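Local atomic coordinates of uncharacterized protein (Pyrococcus furiosus, PDB entry 4XLZ), a protein that probably deacetylates N,N'-diacetylchitobiose as a metal-dependent carbohydrate deacetylase of family CE-14, and is here bound to cadmium. Residues Cys36-Pro41 / Val62-Met67; Gly50-Leu55 / Leu99-Ile104; Gly135-Asp140 / Val184-Leu189. All coordinates share one frame; numbering follows the deposited sequence.

Contact 1 (Cys36-Pro41 / Val62-Met67). With CD (cadmium ion), chain G.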
loop_
_atom_site.group_PDB
_atom_site.type_symbol
_atom_site.label_atom_id
_atom_site.label_comp_id
_atom_site.label_asym_id
_atom_site.label_seq_id
_atom_site.Cartn_x
_atom_site.Cartn_y
_atom_site.Cartn_z
ATOM N N CYS A 36 5.181 -5.343 28.352
ATOM C CA CYS A 36 5.325 -6.605 27.644
ATOM C C CYS A 36 4.410 -6.581 26.473
ATOM O O CYS A 36 3.211 -6.391 26.566
ATOM C CB CYS A 36 4.868 -7.757 28.583
ATOM S SG CYS A 36 5.967 -7.790 30.099
ATOM N N ILE A 37 5.028 -6.685 25.276
ATOM C CA ILE A 37 4.301 -6.572 24.000
ATOM C C ILE A 37 4.025 -7.965 23.454
ATOM O O ILE A 37 4.991 -8.820 23.305
ATOM C CB ILE A 37 5.205 -5.820 23.017
ATOM C CG1 ILE A 37 5.423 -4.384 23.649
ATOM C CG2 ILE A 37 4.363 -5.611 21.705
ATOM C CD1 ILE A 37 6.257 -3.451 22.658
ATOM N N GLU A 38 2.786 -8.258 23.190
ATOM C CA GLU A 38 2.339 -9.589 22.681
ATOM C C GLU A 38 1.647 -9.417 21.377
ATOM O O GLU A 38 0.793 -8.559 21.192
ATOM C CB GLU A 38 1.404 -10.373 23.653
ATOM C CG GLU A 38 0.226 -9.478 24.162
ATOM C CD GLU A 38 -0.668 -10.220 25.165
ATOM O OE1 GLU A 38 -0.344 -11.351 25.521
ATOM O OE2 GLU A 38 -1.801 -9.709 25.478
ATOM N N PRO A 39 1.874 -10.345 20.476
ATOM C CA PRO A 39 1.147 -10.288 19.177
ATOM C C PRO A 39 -0.330 -10.561 19.295
ATOM O O PRO A 39 -1.148 -9.854 18.674
ATOM C CB PRO A 39 1.852 -11.414 18.315
ATOM C CG PRO A 39 3.259 -11.530 18.871
ATOM C CD PRO A 39 3.091 -11.230 20.468
ATOM N N HIS A 40 -0.676 -11.602 20.155
ATOM C CA HIS A 40 -2.080 -11.999 20.344
ATOM C C HIS A 40 -2.316 -12.127 21.855
ATOM O O HIS A 40 -1.373 -12.224 22.615
ATOM C CB HIS A 40 -2.253 -13.446 19.736
ATOM C CG HIS A 40 -1.841 -13.488 18.309
ATOM N ND1 HIS A 40 -0.778 -14.306 17.919
ATOM C CD2 HIS A 40 -2.386 -12.937 17.196
ATOM C CE1 HIS A 40 -0.664 -14.195 16.589
ATOM N NE2 HIS A 40 -1.622 -13.377 16.127
ATOM N N PRO A 41 -3.628 -12.096 22.209
ATOM C CA PRO A 41 -3.960 -12.326 23.643
ATOM C C PRO A 41 -3.484 -13.832 23.980
ATOM O O PRO A 41 -3.769 -14.779 23.258
ATOM C CB PRO A 41 -5.511 -12.333 23.629
ATOM C CG PRO A 41 -5.871 -11.486 22.406
ATOM C CD PRO A 41 -4.819 -11.950 21.379
ATOM N N VAL A 62 3.803 -3.983 35.628
ATOM C CA VAL A 62 3.865 -4.677 34.287
ATOM C C VAL A 62 2.623 -4.299 33.585
ATOM O O VAL A 62 1.477 -4.408 34.002
ATOM C CB VAL A 62 3.906 -6.230 34.443
ATOM C CG1 VAL A 62 3.915 -6.808 33.022
ATOM C CG2 VAL A 62 5.123 -6.692 35.249
ATOM N N ILE A 63 2.871 -3.716 32.346
ATOM C CA ILE A 63 1.778 -3.284 31.439
ATOM C C ILE A 63 1.869 -4.071 30.111
ATOM O O ILE A 63 2.977 -4.267 29.661
ATOM C CB ILE A 63 1.991 -1.747 31.132
ATOM C CG1 ILE A 63 1.848 -0.974 32.500
ATOM C CG2 ILE A 63 0.968 -1.266 30.084
ATOM C CD1 ILE A 63 2.420 0.464 32.310
ATOM N N TYR A 64 0.747 -4.459 29.602
ATOM C CA TYR A 64 0.774 -5.205 28.262
ATOM C C TYR A 64 0.388 -4.194 27.165
ATOM O O TYR A 64 -0.442 -3.291 27.349
ATOM C CB TYR A 64 -0.309 -6.229 28.199
ATOM C CG TYR A 64 -0.044 -7.481 29.035
ATOM C CD1 TYR A 64 1.085 -7.670 29.813
ATOM C CD2 TYR A 64 -1.036 -8.434 28.949
ATOM C CE1 TYR A 64 1.262 -8.932 30.548
ATOM C CE2 TYR A 64 -0.893 -9.693 29.651
ATOM C CZ TYR A 64 0.224 -9.831 30.400
ATOM O OH TYR A 64 0.383 -11.019 31.143
ATOM N N ILE A 65 1.045 -4.430 26.004
ATOM C CA ILE A 65 0.462 -3.933 24.731
ATOM C C ILE A 65 0.124 -5.175 23.900
ATOM O O ILE A 65 1.063 -5.989 23.717
ATOM C CB ILE A 65 1.433 -3.075 23.935
ATOM C CG1 ILE A 65 1.761 -1.804 24.732
ATOM C CG2 ILE A 65 0.739 -2.647 22.612
ATOM C CD1 ILE A 65 2.939 -0.945 24.084
ATOM N N CYS A 66 -1.116 -5.323 23.525
ATOM C CA CYS A 66 -1.519 -6.468 22.681
ATOM C C CYS A 66 -1.740 -5.901 21.302
ATOM O O CYS A 66 -2.586 -5.063 21.055
ATOM C CB CYS A 66 -2.779 -7.127 23.295
ATOM S SG CYS A 66 -3.085 -8.716 22.452
HETATM N N MSE A 67 -1.001 -6.473 20.338
HETATM C CA MSE A 67 -1.018 -5.837 18.970
HETATM C C MSE A 67 -2.265 -6.137 18.196
HETATM O O MSE A 67 -2.773 -5.318 17.458
HETATM C CB MSE A 67 0.117 -6.464 18.112
HETATM C CG MSE A 67 1.533 -6.389 18.740
HETATM SE SE MSE A 67 2.088 -4.524 19.090
HETATM C CE MSE A 67 2.232 -3.923 17.305
HETATM CD CD CD G . 0.567 -15.656 19.247
HETATM O O HOH W 1 -0.128 -17.539 17.619
#

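Contact 2 (Gly50-Leu55 / Leu99-Ile104)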
loop_
_atom_site.group_PDB
_atom_site.type_symbol
_atom_site.label_atom_id
_atom_site.label_comp_id
_atom_site.label_asym_id
_atom_site.label_seq_id
_atom_site.Cartn_x
_atom_site.Cartn_y
_atom_site.Cartn_z
ATOM N N GLY A 50 5.702 -16.739 33.915
ATOM C CA GLY A 50 6.434 -16.822 35.211
ATOM C C GLY A 50 7.220 -15.633 35.623
ATOM O O GLY A 50 7.176 -15.124 36.763
ATOM N N THR A 51 7.958 -15.015 34.635
ATOM C CA THR A 51 8.655 -13.843 34.891
ATOM C C THR A 51 7.776 -12.607 35.167
ATOM O O THR A 51 8.146 -11.818 35.975
ATOM C CB THR A 51 9.638 -13.558 33.681
ATOM O OG1 THR A 51 10.506 -14.685 33.498
ATOM C CG2 THR A 51 10.449 -12.298 33.838
ATOM N N ILE A 52 6.654 -12.526 34.461
ATOM C CA ILE A 52 5.729 -11.434 34.735
ATOM C C ILE A 52 5.238 -11.552 36.237
ATOM O O ILE A 52 5.182 -10.520 36.884
ATOM C CB ILE A 52 4.496 -11.547 33.789
ATOM C CG1 ILE A 52 4.957 -11.079 32.369
ATOM C CG2 ILE A 52 3.406 -10.664 34.247
ATOM C CD1 ILE A 52 3.957 -11.515 31.301
ATOM N N LYS A 53 4.945 -12.780 36.656
ATOM C CA LYS A 53 4.531 -12.892 38.115
ATOM C C LYS A 53 5.689 -12.571 39.040
ATOM O O LYS A 53 5.465 -11.828 39.999
ATOM C CB LYS A 53 4.035 -14.299 38.305
ATOM C CG LYS A 53 3.604 -14.554 39.905
ATOM C CD LYS A 53 2.345 -13.763 40.212
ATOM C CE LYS A 53 1.715 -13.888 41.735
ATOM N NZ LYS A 53 0.379 -13.042 41.439
ATOM N N LYS A 54 6.950 -12.942 38.747
ATOM C CA LYS A 54 8.088 -12.550 39.581
ATOM C C LYS A 54 8.224 -11.104 39.636
ATOM O O LYS A 54 8.479 -10.430 40.663
ATOM C CB LYS A 54 9.382 -13.164 39.097
ATOM C CG LYS A 54 9.482 -14.665 39.416
ATOM C CD LYS A 54 10.978 -15.125 39.083
ATOM C CE LYS A 54 11.633 -16.341 39.914
ATOM N NZ LYS A 54 10.612 -17.282 40.491
ATOM N N LEU A 55 8.109 -10.487 38.443
ATOM C CA LEU A 55 8.267 -9.038 38.435
ATOM C C LEU A 55 7.147 -8.355 39.220
ATOM O O LEU A 55 7.434 -7.440 40.054
ATOM C CB LEU A 55 8.196 -8.537 36.905
ATOM C CG LEU A 55 9.491 -8.763 36.095
ATOM C CD1 LEU A 55 9.116 -8.603 34.573
ATOM C CD2 LEU A 55 10.721 -7.962 36.401
ATOM N N LEU A 99 -1.489 -12.922 36.988
ATOM C CA LEU A 99 -0.093 -12.590 36.947
ATOM C C LEU A 99 0.303 -11.215 37.535
ATOM O O LEU A 99 1.472 -10.862 37.510
ATOM C CB LEU A 99 0.397 -12.651 35.413
ATOM C CG LEU A 99 0.142 -14.028 34.805
ATOM C CD1 LEU A 99 0.648 -14.002 33.326
ATOM C CD2 LEU A 99 0.963 -15.103 35.571
ATOM N N GLY A 100 -0.695 -10.461 38.065
ATOM C CA GLY A 100 -0.365 -9.181 38.732
ATOM C C GLY A 100 -0.321 -8.016 37.768
ATOM O O GLY A 100 0.124 -6.942 38.159
ATOM N N VAL A 101 -0.868 -8.271 36.565
ATOM C CA VAL A 101 -0.841 -7.133 35.566
ATOM C C VAL A 101 -2.167 -6.358 35.681
ATOM O O VAL A 101 -3.267 -6.982 35.631
ATOM C CB VAL A 101 -0.667 -7.815 34.144
ATOM C CG1 VAL A 101 -0.901 -6.719 32.935
ATOM C CG2 VAL A 101 0.634 -8.462 34.065
ATOM N N ARG A 102 -2.062 -5.022 35.672
ATOM C CA ARG A 102 -3.288 -4.274 35.870
ATOM C C ARG A 102 -3.635 -3.351 34.714
ATOM O O ARG A 102 -4.583 -2.583 34.818
ATOM C CB ARG A 102 -3.116 -3.289 37.084
ATOM C CG ARG A 102 -2.974 -4.053 38.448
ATOM C CD ARG A 102 -2.414 -3.128 39.556
ATOM N NE ARG A 102 -1.648 -3.982 40.486
ATOM C CZ ARG A 102 -2.187 -4.802 41.405
ATOM N NH1 ARG A 102 -3.504 -4.866 41.589
ATOM N NH2 ARG A 102 -1.407 -5.559 42.165
ATOM N N LYS A 103 -2.857 -3.372 33.632
ATOM C CA LYS A 103 -3.182 -2.422 32.534
ATOM C C LYS A 103 -2.788 -3.101 31.192
ATOM O O LYS A 103 -1.674 -3.610 31.083
ATOM C CB LYS A 103 -2.411 -1.151 32.670
ATOM C CG LYS A 103 -2.825 -0.094 31.630
ATOM C CD LYS A 103 -1.962 1.196 31.755
ATOM C CE LYS A 103 -2.293 2.139 32.900
ATOM N NZ LYS A 103 -1.647 3.591 32.627
ATOM N N ILE A 104 -3.743 -3.052 30.292
ATOM C CA ILE A 104 -3.489 -3.658 28.920
ATOM C C ILE A 104 -3.917 -2.560 27.928
ATOM O O ILE A 104 -5.062 -2.024 27.994
ATOM C CB ILE A 104 -4.373 -4.871 28.701
ATOM C CG1 ILE A 104 -4.026 -6.009 29.757
ATOM C CG2 ILE A 104 -4.084 -5.396 27.279
ATOM C CD1 ILE A 104 -5.143 -7.098 29.766
#

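Contact 3 (Gly135-Asp140 / Val184-Leu189)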
loop_
_atom_site.group_PDB
_atom_site.type_symbol
_atom_site.label_atom_id
_atom_site.label_comp_id
_atom_site.label_asym_id
_atom_site.label_seq_id
_atom_site.Cartn_x
_atom_site.Cartn_y
_atom_site.Cartn_z
ATOM N N GLY A 135 11.823 -0.974 30.882
ATOM C CA GLY A 135 12.122 -2.191 30.030
ATOM C C GLY A 135 10.922 -2.442 29.156
ATOM O O GLY A 135 9.780 -2.158 29.464
ATOM N N VAL A 136 11.327 -3.002 27.980
ATOM C CA VAL A 136 10.312 -3.544 27.014
ATOM C C VAL A 136 10.652 -4.985 26.631
ATOM O O VAL A 136 11.849 -5.237 26.338
ATOM C CB VAL A 136 10.283 -2.584 25.743
ATOM C CG1 VAL A 136 9.311 -3.206 24.683
ATOM C CG2 VAL A 136 9.732 -1.269 26.082
ATOM N N PHE A 137 9.632 -5.826 26.707
ATOM C CA PHE A 137 9.769 -7.223 26.303
ATOM C C PHE A 137 8.945 -7.429 25.003
ATOM O O PHE A 137 7.837 -6.908 24.871
ATOM C CB PHE A 137 9.155 -8.151 27.366
ATOM C CG PHE A 137 9.929 -8.171 28.685
ATOM C CD1 PHE A 137 9.710 -7.176 29.610
ATOM C CD2 PHE A 137 10.817 -9.205 28.961
ATOM C CE1 PHE A 137 10.475 -7.185 30.859
ATOM C CE2 PHE A 137 11.559 -9.229 30.160
ATOM C CZ PHE A 137 11.370 -8.217 31.138
ATOM N N ALA A 138 9.499 -8.228 24.102
ATOM C CA ALA A 138 8.777 -8.541 22.844
ATOM C C ALA A 138 9.299 -9.876 22.299
ATOM O O ALA A 138 10.406 -10.316 22.701
ATOM C CB ALA A 138 9.074 -7.402 21.799
ATOM N N PRO A 139 8.584 -10.489 21.338
ATOM C CA PRO A 139 9.151 -11.703 20.700
ATOM C C PRO A 139 10.425 -11.461 19.941
ATOM O O PRO A 139 10.566 -10.371 19.364
ATOM C CB PRO A 139 8.047 -12.165 19.705
ATOM C CG PRO A 139 6.738 -11.534 20.312
ATOM C CD PRO A 139 7.230 -10.170 20.855
ATOM N N ASP A 140 11.301 -12.439 19.883
ATOM C CA ASP A 140 12.509 -12.336 19.061
ATOM C C ASP A 140 12.087 -12.564 17.604
ATOM O O ASP A 140 11.713 -13.678 17.232
ATOM C CB ASP A 140 13.424 -13.485 19.554
ATOM C CG ASP A 140 14.725 -13.550 18.796
ATOM O OD1 ASP A 140 15.686 -14.257 19.284
ATOM O OD2 ASP A 140 14.862 -12.934 17.707
ATOM N N VAL A 184 14.193 3.999 26.660
ATOM C CA VAL A 184 14.018 2.754 27.458
ATOM C C VAL A 184 15.380 2.261 27.877
ATOM O O VAL A 184 16.362 2.451 27.187
ATOM C CB VAL A 184 13.293 1.741 26.510
ATOM C CG1 VAL A 184 13.395 0.284 27.063
ATOM C CG2 VAL A 184 11.835 2.193 26.256
ATOM N N SER A 185 15.501 1.676 29.078
ATOM C CA SER A 185 16.830 1.181 29.528
ATOM C C SER A 185 17.222 -0.235 29.014
ATOM O O SER A 185 18.411 -0.444 28.754
ATOM C CB SER A 185 16.879 1.075 31.068
ATOM O OG SER A 185 16.713 2.445 31.488
ATOM N N PHE A 186 16.226 -1.119 28.840
ATOM C CA PHE A 186 16.581 -2.434 28.205
ATOM C C PHE A 186 15.402 -2.934 27.394
ATOM O O PHE A 186 14.194 -2.675 27.723
ATOM C CB PHE A 186 16.966 -3.528 29.296
ATOM C CG PHE A 186 15.809 -3.923 30.211
ATOM C CD1 PHE A 186 15.620 -3.261 31.436
ATOM C CD2 PHE A 186 14.984 -5.071 29.847
ATOM C CE1 PHE A 186 14.530 -3.719 32.240
ATOM C CE2 PHE A 186 13.925 -5.484 30.644
ATOM C CZ PHE A 186 13.725 -4.824 31.857
ATOM N N ILE A 187 15.813 -3.722 26.407
ATOM C CA ILE A 187 14.827 -4.624 25.671
ATOM C C ILE A 187 15.212 -6.083 26.100
ATOM O O ILE A 187 16.428 -6.433 26.208
ATOM C CB ILE A 187 15.090 -4.499 24.195
ATOM C CG1 ILE A 187 14.562 -3.137 23.805
ATOM C CG2 ILE A 187 14.269 -5.598 23.414
ATOM C CD1 ILE A 187 15.065 -2.845 22.298
ATOM N N ALA A 188 14.148 -6.877 26.235
ATOM C CA ALA A 188 14.444 -8.320 26.362
ATOM C C ALA A 188 13.531 -9.067 25.417
ATOM O O ALA A 188 12.329 -8.849 25.434
ATOM C CB ALA A 188 14.166 -8.752 27.888
ATOM N N LEU A 189 14.122 -9.991 24.633
ATOM C CA LEU A 189 13.330 -10.718 23.593
ATOM C C LEU A 189 12.991 -12.092 24.184
ATOM O O LEU A 189 13.896 -12.855 24.571
ATOM C CB LEU A 189 14.148 -10.893 22.318
ATOM C CG LEU A 189 14.535 -9.471 21.781
ATOM C CD1 LEU A 189 15.372 -9.832 20.531
ATOM C CD2 LEU A 189 13.309 -8.637 21.417
#

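Contact 1 (Cys36-Pro41 / Val62-Met67)
CG of Glu38 is lodged between its backbone N and carbonyl carbon (chi1 50°), while SG of Cys66 stands anti to its own backbone N (chi1 -169°). The Glu38 chain is extended beyond CG, and its OE2 comes to 3.4 Å from Cys66 SG, while OE1 accepts a hydrogen bond from the backbone N of Cys44. The sulfur of Cys66 also packs against the ring of Pro41, with Cys66 SG 3.8 Å from the delta carbon of Pro41. An alanine in place of Glu38 would probably leave Cys44 N without its acceptor and open a gap beside Cys66. Glu38 and Cys66 sit on neighbouring parallel strands, 33-38 and 61-68, of a beta-alpha-beta unit whose crossover is helix 43-57. Four backbone hydrogen bonds join the strands, from Cys36 N to Ile63 O (2.8 Å) at one end to Met67 N to Glu38 O at the other. Ile37 and Ile65 share the opposite face of the sheet from Glu38 and Cys66. Met67, present as selenomethionine, bends at chi2 and chi3, and its SE meets Ile37 CG2 at 3.6 Å. Just past the strand end, His40 ND1 binds the cadmium ion at 2.3 Å, together with Asp43 and His151, while His40 NE2 is hydrogen-bonded to Asp150.

Contact 2 (Gly50-Leu55 / Leu99-Ile104)
Ile52 and Leu99, in contact across the two segments, share one polar neighbour, the hydroxyl of Ser56: Leu99 O makes a hydrogen bond with Ser56 OG, and the carbonyl oxygens of Ile52 and Gly100 add weak ones. Beside this cluster, Lys53 bends at chi2 (70°), which carries CD to 4.1 Å from Leu99 O. The amine beyond it is hydrogen-bonded to the backbone oxygen of Leu98, with a long, weak ion pair to Asp57. The apolar half of the contact centres on Ile52 CG2, which is anti to the backbone N and reaches two residues at once. It lies 3.8 Å from Leu99 CB and, more tightly, 3.5 Å from Val101 CG2. On helix 43-57, Lys53 CB rests 4.2 Å from Leu99 CD2. Gly100 ends helix 81-99 in a Schellman motif, and the chain then leads to strand 103-109. Its phi of 88° would press a side chain against the carbonyl oxygen of Leu99. The chemistry implies a divided grip: aliphatic carbons meet on the Ile52 side, whereas the polar hold on the carbonyls of Leu98, Leu99 and Gly100 passes through the Lys53 amine and through Ser56, which also reaches Ile52 O weakly.

Contact 3 (Gly135-Asp140 / Val184-Leu189)
The ring of Phe186 has the CA of Gly135 on one face and CZ of Phe137 at its edge, close to its plane. The glycine carbon sits almost over the centre, in a CH-pi contact with Gly135 CA 3.6 Å from the Phe186 ring centroid and 12° off the normal. Phe186 in turn directs its edge at the face of Phe137 in an offset edge-to-face pair, with centroids 5.7 Å apart and planes at 86°. CG of Phe186 is held in the crowded position between backbone N and carbonyl carbon (chi1 65°), which starts the ring toward Gly135. Gly135 makes this possible, since a CB there would collide with the ring. On the same side of the sheet as the two phenylalanines, Ala188 CB touches Phe137 CE2 at 3.5 Å. The strands are parallel and are joined by Val136 N to Phe186 O (2.9 Å), Ala188 N to Val136 O (2.8 Å) and a longer bond from Ala138 N to Ala188 O (3.2 Å). Val136, on the other face of the sheet, crosses Val184 of the preceding loop at about a right angle, CG2 to CG2 at 4.1 Å. Past the strand end, Asp140 CB lies 3.9 Å from Leu189 CB, and OD1 and OD2 of Asp140 are hydrogen-bonded to Thr192 OG1 and Trp142 N, respectively. Strand 135-139 runs between strand 33-38 and the outermost strand of this chain, 186-190. Phe28 and helix 43-57, through Met48, cover the phenylalanine face, while helix 149-164 packs on the other through Ala158 and Val162.

From the N terminus, strand 33-38 leads through helix 43-57 to strand 61-68, where contact 1 closes the first loop. Contact 2 starts inside that loop, on the helix, and closes only after helix 81-99, so the two cross: the helix bridging contact 1 is the one that contact 2 ties to the approach to strand 103-109. Tyr64 connects them, its ring packing on Val101 and its hydroxyl end on Ile52. Contact 3 follows in series, closing a loop that contains helix 149-164. All three reach one five-stranded parallel sheet. Strands 33-38 and 135-139 are neighbours in it, probably hydrogen-bonded from Ile37 N to Phe137 O, and Leu55 packs against Phe137 to link contacts 2 and 3.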